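Local coordinates for FMN reductase (NADPH) (Bacillus subtilis, PDB 3N2S), which uses NADPH to reduce FMN and also reduces nitroaromatic compounds, quinones and azo dyes, working as a homodimeric flavoprotein, at residues A[172-177]-A[206-211]; A[199-204]-A[219-224]. All blocks are in the same frame, centred on the assembly; numbering follows the deposited sequence.

Interaction 1: A[172-177]-A[206-211]; sequences KKPRLP and SDYYRE. With FMN (flavin mononucleotide), chain E.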
loop_
_atom_site.group_PDB
_atom_site.type_symbol
_atom_site.label_atom_id
_atom_site.label_comp_id
_atom_site.label_asym_id
_atom_site.label_seq_id
_atom_site.Cartn_x
_atom_site.Cartn_y
_atom_site.Cartn_z
ATOM N N LYS A 172 -9.751 13.965 14.241
ATOM C CA LYS A 172 -8.451 13.709 13.607
ATOM C C LYS A 172 -7.353 13.442 14.617
ATOM O O LYS A 172 -7.374 14.009 15.708
ATOM C CB LYS A 172 -8.042 14.875 12.698
ATOM C CG LYS A 172 -8.774 14.926 11.362
ATOM C CD LYS A 172 -8.682 16.301 10.689
ATOM C CE LYS A 172 -7.288 16.656 10.214
ATOM N NZ LYS A 172 -7.286 17.884 9.376
ATOM N N LYS A 173 -6.400 12.576 14.259
ATOM C CA LYS A 173 -5.243 12.243 15.079
ATOM C C LYS A 173 -4.020 12.932 14.490
ATOM O O LYS A 173 -3.762 12.774 13.300
ATOM C CB LYS A 173 -5.031 10.717 15.101
ATOM C CG LYS A 173 -5.776 10.021 16.211
ATOM C CD LYS A 173 -5.539 8.538 16.064
ATOM C CE LYS A 173 -5.025 7.903 17.312
ATOM N NZ LYS A 173 -4.801 6.472 17.101
ATOM N N PRO A 174 -3.238 13.699 15.282
ATOM C CA PRO A 174 -2.063 14.380 14.705
ATOM C C PRO A 174 -1.019 13.402 14.173
ATOM O O PRO A 174 -0.800 12.330 14.743
ATOM C CB PRO A 174 -1.499 15.191 15.880
ATOM C CG PRO A 174 -2.644 15.329 16.840
ATOM C CD PRO A 174 -3.386 14.011 16.713
ATOM N N ARG A 175 -0.397 13.781 13.070
ATOM C CA ARG A 175 0.640 12.995 12.427
ATOM C C ARG A 175 2.002 13.537 12.832
ATOM O O ARG A 175 2.097 14.683 13.283
ATOM C CB ARG A 175 0.476 13.072 10.895
ATOM C CG ARG A 175 -0.784 12.341 10.385
ATOM C CD ARG A 175 -0.760 10.840 10.714
ATOM N NE ARG A 175 -1.803 10.095 10.002
ATOM C CZ ARG A 175 -2.979 9.766 10.522
ATOM N NH1 ARG A 175 -3.304 10.157 11.745
ATOM N NH2 ARG A 175 -3.843 9.044 9.820
ATOM N N LEU A 176 3.051 12.718 12.648
ATOM C CA LEU A 176 4.434 13.120 12.925
ATOM C C LEU A 176 4.757 14.457 12.270
ATOM O O LEU A 176 4.258 14.741 11.171
ATOM C CB LEU A 176 5.412 12.078 12.340
ATOM C CG LEU A 176 5.641 10.790 13.174
ATOM C CD1 LEU A 176 6.137 9.657 12.264
ATOM C CD2 LEU A 176 6.668 11.027 14.299
ATOM N N PRO A 177 5.634 15.284 12.878
ATOM C CA PRO A 177 6.039 16.529 12.201
ATOM C C PRO A 177 6.618 16.181 10.840
ATOM O O PRO A 177 7.226 15.119 10.684
ATOM C CB PRO A 177 7.133 17.083 13.130
ATOM C CG PRO A 177 6.729 16.567 14.489
ATOM C CD PRO A 177 6.308 15.147 14.186
ATOM N N SER A 206 0.605 13.642 23.882
ATOM C CA SER A 206 0.204 13.650 25.293
ATOM C C SER A 206 -0.878 14.727 25.513
ATOM O O SER A 206 -1.934 14.415 26.085
ATOM C CB SER A 206 1.407 13.850 26.213
ATOM O OG SER A 206 2.048 15.094 26.017
ATOM N N ASP A 207 -0.671 15.951 24.952
ATOM C CA ASP A 207 -1.668 17.039 25.030
ATOM C C ASP A 207 -2.980 16.630 24.366
ATOM O O ASP A 207 -4.057 16.915 24.900
ATOM C CB ASP A 207 -1.160 18.337 24.373
ATOM C CG ASP A 207 -0.089 19.131 25.112
ATOM O OD1 ASP A 207 0.443 20.087 24.516
ATOM O OD2 ASP A 207 0.276 18.741 26.250
ATOM N N TYR A 208 -2.893 15.968 23.202
ATOM C CA TYR A 208 -4.056 15.479 22.466
ATOM C C TYR A 208 -4.902 14.528 23.339
ATOM O O TYR A 208 -6.126 14.701 23.423
ATOM C CB TYR A 208 -3.617 14.780 21.162
ATOM C CG TYR A 208 -4.754 14.132 20.409
ATOM C CD1 TYR A 208 -5.559 14.877 19.554
ATOM C CD2 TYR A 208 -5.055 12.784 20.582
ATOM C CE1 TYR A 208 -6.621 14.295 18.875
ATOM C CE2 TYR A 208 -6.124 12.192 19.916
ATOM C CZ TYR A 208 -6.892 12.948 19.053
ATOM O OH TYR A 208 -7.913 12.352 18.367
ATOM N N TYR A 209 -4.261 13.522 23.962
ATOM C CA TYR A 209 -4.983 12.590 24.831
ATOM C C TYR A 209 -5.569 13.263 26.062
ATOM O O TYR A 209 -6.695 12.934 26.437
ATOM C CB TYR A 209 -4.141 11.366 25.206
ATOM C CG TYR A 209 -3.859 10.457 24.034
ATOM C CD1 TYR A 209 -4.877 10.063 23.171
ATOM C CD2 TYR A 209 -2.579 9.969 23.797
ATOM C CE1 TYR A 209 -4.624 9.228 22.085
ATOM C CE2 TYR A 209 -2.317 9.112 22.727
ATOM C CZ TYR A 209 -3.337 8.771 21.855
ATOM O OH TYR A 209 -3.105 7.933 20.795
ATOM N N ARG A 210 -4.817 14.194 26.680
ATOM C CA ARG A 210 -5.284 14.956 27.844
ATOM C C ARG A 210 -6.567 15.694 27.473
ATOM O O ARG A 210 -7.574 15.521 28.157
ATOM C CB ARG A 210 -4.203 15.939 28.316
ATOM C CG ARG A 210 -4.199 16.212 29.825
ATOM C CD ARG A 210 -3.079 17.150 30.266
ATOM N NE ARG A 210 -1.764 16.733 29.764
ATOM C CZ ARG A 210 -1.105 17.349 28.785
ATOM N NH1 ARG A 210 -1.622 18.428 28.204
ATOM N NH2 ARG A 210 0.071 16.891 28.378
ATOM N N GLU A 211 -6.556 16.418 26.328
ATOM C CA GLU A 211 -7.690 17.178 25.788
ATOM C C GLU A 211 -8.893 16.281 25.455
ATOM O O GLU A 211 -10.002 16.565 25.911
ATOM C CB GLU A 211 -7.252 18.019 24.558
ATOM C CG GLU A 211 -8.224 19.119 24.151
ATOM C CD GLU A 211 -7.700 20.170 23.181
ATOM O OE1 GLU A 211 -8.213 20.234 22.038
ATOM O OE2 GLU A 211 -6.816 20.965 23.578
HETATM N N1 FMN E . -7.979 0.309 13.619
HETATM C C2 FMN E . -8.728 -0.551 14.360
HETATM O O2 FMN E . -9.593 -0.123 15.147
HETATM N N3 FMN E . -8.547 -1.894 14.258
HETATM C C4 FMN E . -7.670 -2.546 13.425
HETATM O O4 FMN E . -7.561 -3.777 13.371
HETATM C C4A FMN E . -6.845 -1.658 12.575
HETATM N N5 FMN E . -6.018 -2.172 11.698
HETATM C C5A FMN E . -5.379 -1.280 10.810
HETATM C C6 FMN E . -4.576 -1.844 9.784
HETATM C C7 FMN E . -4.004 -1.039 8.810
HETATM C C7M FMN E . -3.241 -1.689 7.666
HETATM C C8 FMN E . -4.124 0.403 8.906
HETATM C C8M FMN E . -3.468 1.308 7.923
HETATM C C9 FMN E . -4.904 0.990 9.945
HETATM C C9A FMN E . -5.526 0.177 10.921
HETATM N N10 FMN E . -6.396 0.681 11.923
HETATM C C10 FMN E . -7.102 -0.149 12.738
HETATM C "C1'" FMN E . -6.595 2.143 12.037
HETATM C "C2'" FMN E . -5.370 2.775 12.712
HETATM O "O2'" FMN E . -5.461 2.492 14.045
HETATM C "C3'" FMN E . -5.484 4.284 12.513
HETATM O "O3'" FMN E . -5.398 4.529 11.077
HETATM C "C4'" FMN E . -4.378 5.091 13.328
HETATM O "O4'" FMN E . -4.772 5.066 14.715
HETATM C "C5'" FMN E . -4.411 6.583 12.897
HETATM O "O5'" FMN E . -5.754 7.078 13.182
HETATM P P FMN E . -6.644 7.818 12.055
HETATM O O1P FMN E . -5.930 9.061 11.587
HETATM O O2P FMN E . -7.926 7.992 12.839
HETATM O O3P FMN E . -6.863 6.731 10.988
#
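Extended, irregular backbone at 172-177 passes alongside helical backbone at 206-211, and the two come nearest at Pro174 and Tyr208, whose CA atoms are 8.1 Å apart. The Tyr208 side chain bridges that spacing: with CG anti to the backbone N (chi1 175°), its ring reaches the loop and offers one face to Pro174. Pro174 CD stands 3.9 Å from the Tyr208 ring centroid, 20° off the normal, which defines a CH-pi contact. The phenol tip continues toward the preceding residues, Tyr208 OH ending 3.2 Å from Lys172 O and 3.8 Å from Lys173 CG. An alanine in place of Tyr208 would remove the ring that Pro174 packs on and would probably leave this flavin-binding loop less firmly held. Lys173 crosses Tyr208 nearly at right angles and extends to the cofactor, Lys173 NZ donating to FMN O4' at 2.8 Å. Arg175, bent at chi2, brings NH1 and NH2 onto one phosphate oxygen, FMN O1P, at its guanidinium edge (2.8 and 2.7 Å). This surface contact joins the loop between strand 155-164 and helix 178-181 to helix 191-213, while Arg175 also bonds Gln35 and Ala37 of the second subunit.

Interaction 2: A[199-204]-A[219-224]; sequences NTYDKT and ETWSDQ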
loop_
_atom_site.group_PDB
_atom_site.type_symbol
_atom_site.label_atom_id
_atom_site.label_comp_id
_atom_site.label_asym_id
_atom_site.label_seq_id
_atom_site.Cartn_x
_atom_site.Cartn_y
_atom_site.Cartn_z
ATOM N N ASN A 199 10.447 14.700 20.708
ATOM C CA ASN A 199 10.010 15.367 21.940
ATOM C C ASN A 199 8.792 16.217 21.654
ATOM O O ASN A 199 7.837 16.189 22.429
ATOM C CB ASN A 199 11.130 16.262 22.532
ATOM C CG ASN A 199 12.174 15.551 23.353
ATOM O OD1 ASN A 199 12.236 14.322 23.443
ATOM N ND2 ASN A 199 13.035 16.330 23.968
ATOM N N THR A 200 8.830 16.989 20.550
ATOM C CA THR A 200 7.725 17.858 20.132
ATOM C C THR A 200 6.481 16.991 19.868
ATOM O O THR A 200 5.402 17.325 20.342
ATOM C CB THR A 200 8.120 18.659 18.874
ATOM O OG1 THR A 200 9.266 19.447 19.188
ATOM C CG2 THR A 200 7.004 19.569 18.375
ATOM N N TYR A 201 6.643 15.903 19.103
ATOM C CA TYR A 201 5.531 14.999 18.795
ATOM C C TYR A 201 4.959 14.345 20.029
ATOM O O TYR A 201 3.745 14.318 20.171
ATOM C CB TYR A 201 5.930 13.948 17.754
ATOM C CG TYR A 201 4.744 13.192 17.192
ATOM C CD1 TYR A 201 3.625 13.868 16.704
ATOM C CD2 TYR A 201 4.769 11.810 17.078
ATOM C CE1 TYR A 201 2.552 13.175 16.139
ATOM C CE2 TYR A 201 3.716 11.108 16.487
ATOM C CZ TYR A 201 2.609 11.791 16.024
ATOM O OH TYR A 201 1.568 11.080 15.476
ATOM N N ASP A 202 5.819 13.852 20.940
ATOM C CA ASP A 202 5.356 13.247 22.188
ATOM C C ASP A 202 4.513 14.219 23.035
ATOM O O ASP A 202 3.513 13.807 23.626
ATOM C CB ASP A 202 6.535 12.701 23.002
ATOM C CG ASP A 202 6.952 11.299 22.588
ATOM O OD1 ASP A 202 6.167 10.629 21.870
ATOM O OD2 ASP A 202 8.005 10.839 23.052
ATOM N N LYS A 203 4.891 15.505 23.047
ATOM C CA LYS A 203 4.132 16.541 23.773
ATOM C C LYS A 203 2.783 16.779 23.043
ATOM O O LYS A 203 1.753 16.878 23.703
ATOM C CB LYS A 203 4.951 17.840 23.864
ATOM C CG LYS A 203 4.277 18.908 24.733
ATOM C CD LYS A 203 5.002 20.246 24.638
ATOM C CE LYS A 203 4.265 21.339 25.375
ATOM N NZ LYS A 203 2.991 21.733 24.704
ATOM N N THR A 204 2.795 16.858 21.691
ATOM C CA THR A 204 1.564 17.034 20.881
ATOM C C THR A 204 0.569 15.891 21.183
ATOM O O THR A 204 -0.625 16.124 21.371
ATOM C CB THR A 204 1.894 17.065 19.381
ATOM O OG1 THR A 204 2.702 18.194 19.085
ATOM C CG2 THR A 204 0.638 17.096 18.489
ATOM N N GLU A 219 -0.581 9.606 27.926
ATOM C CA GLU A 219 0.530 8.895 27.297
ATOM C C GLU A 219 1.096 9.607 26.071
ATOM O O GLU A 219 0.360 10.279 25.344
ATOM C CB GLU A 219 0.146 7.441 26.973
ATOM C CG GLU A 219 -1.024 7.317 26.016
ATOM C CD GLU A 219 -1.439 5.918 25.615
ATOM O OE1 GLU A 219 -2.609 5.761 25.210
ATOM O OE2 GLU A 219 -0.607 4.986 25.686
ATOM N N THR A 220 2.398 9.486 25.868
ATOM C CA THR A 220 3.103 10.060 24.728
ATOM C C THR A 220 3.000 9.033 23.566
ATOM O O THR A 220 2.638 7.876 23.789
ATOM C CB THR A 220 4.573 10.287 25.074
ATOM O OG1 THR A 220 5.186 9.025 25.328
ATOM C CG2 THR A 220 4.776 11.267 26.263
ATOM N N TRP A 221 3.354 9.450 22.352
ATOM C CA TRP A 221 3.327 8.564 21.194
ATOM C C TRP A 221 4.352 7.449 21.347
ATOM O O TRP A 221 4.012 6.293 21.147
ATOM C CB TRP A 221 3.610 9.358 19.907
ATOM C CG TRP A 221 3.490 8.529 18.670
ATOM C CD1 TRP A 221 2.337 8.092 18.084
ATOM C CD2 TRP A 221 4.565 8.073 17.842
ATOM N NE1 TRP A 221 2.625 7.401 16.931
ATOM C CE2 TRP A 221 3.988 7.376 16.755
ATOM C CE3 TRP A 221 5.959 8.229 17.884
ATOM C CZ2 TRP A 221 4.758 6.813 15.732
ATOM C CZ3 TRP A 221 6.723 7.665 16.873
ATOM C CH2 TRP A 221 6.121 6.987 15.796
ATOM N N SER A 222 5.601 7.802 21.689
ATOM C CA SER A 222 6.688 6.825 21.828
ATOM C C SER A 222 6.366 5.753 22.889
ATOM O O SER A 222 6.601 4.586 22.629
ATOM C CB SER A 222 8.014 7.528 22.102
ATOM O OG SER A 222 7.929 8.261 23.307
ATOM N N ASP A 223 5.726 6.122 24.008
ATOM C CA ASP A 223 5.313 5.129 25.005
ATOM C C ASP A 223 4.169 4.242 24.482
ATOM O O ASP A 223 4.224 3.039 24.676
ATOM C CB ASP A 223 4.914 5.788 26.324
ATOM C CG ASP A 223 6.101 6.240 27.173
ATOM O OD1 ASP A 223 7.258 5.848 26.853
ATOM O OD2 ASP A 223 5.874 6.943 28.162
ATOM N N GLN A 224 3.181 4.828 23.788
ATOM C CA GLN A 224 2.052 4.100 23.201
ATOM C C GLN A 224 2.517 3.096 22.129
ATOM O O GLN A 224 2.161 1.924 22.219
ATOM C CB GLN A 224 1.040 5.086 22.597
ATOM C CG GLN A 224 -0.258 4.427 22.126
ATOM C CD GLN A 224 -1.223 5.397 21.498
ATOM O OE1 GLN A 224 -0.861 6.390 20.867
ATOM N NE2 GLN A 224 -2.491 5.149 21.720
HETATM O O HOH W 1 7.906 9.834 25.947
#
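Tyr201 is the first residue of 199-204 to meet 219-224. Its CG is anti to the backbone N (chi1 -168°), and the ring turns one edge onto the indole of Trp221: Tyr201 CE2 lies over the indole face, 3.4 Å from Trp221 CG. The Tyr201 ring and the five-membered ring of Trp221 have centroids 4.7 Å apart and planes at 59°, an edge-to-face pair. The polar ends of the pair are bonded outside the two segments, Tyr201 OH to Pro174 O and Trp221 NE1 to the carbonyl of Tyr42 of the second subunit.

Asp202 follows, and its carboxylate is bound by both oxygens at the start of helix 221-229. Asp202 OD1 accepts from Ser222 N through its syn lone pair at 2.9 Å, with a nearly straight N-H...O angle of 171°. Asp202 OD2, also by its syn lone pair, receives Ser222 OG at 2.6 Å. Two adjacent bonds to one residue fix the rotation of the carboxylate. A water donates to Asp202 OD2 at 3.1 Å and sits 2.9 Å from Thr220 OG1, tying the aspartate to the N-cap. Thr220 itself caps the helix, Asp223 N donating to Thr220 OG1 at 3.2 Å, while its CB and methyl group rest against the Asp202 side chain. A negative charge at a helix N-terminus is probably stabilised by the helix dipole, which would favour the ionised form of Asp202.

The contact thus joins two consecutive helices, 191-213 and 221-229, through the N-cap and first turn of the second. Met198 and Ile205 of the longer helix also touch Trp221, the 172-177 loop packs on Tyr201 through Leu176 and Pro177, and Tyr42 of the second subunit meets the indole edge-to-face.

Overall arrangement
Both contacts are built on helix 191-213, and their centres lie about 8 Å apart, but they differ in burial. Interaction 1 is a surface contact, whereas interaction 2 is buried. Their chemistry follows: across interaction 1, apolar packing holds a loop that sends Lys173 and Arg175 to FMN, while interaction 2 combines an aromatic pair with hydrogen bonds at a helix start. Besides the bond from Tyr201 to the 172-177 loop, a probable hydrogen bond joins them directly, Tyr209 OH to Gln224 OE1 at 2.7 Å. The helix therefore carries the cofactor-binding loop and helix 221-229 together, and both contacts touch the second subunit, with Tyr42 of that subunit meeting each.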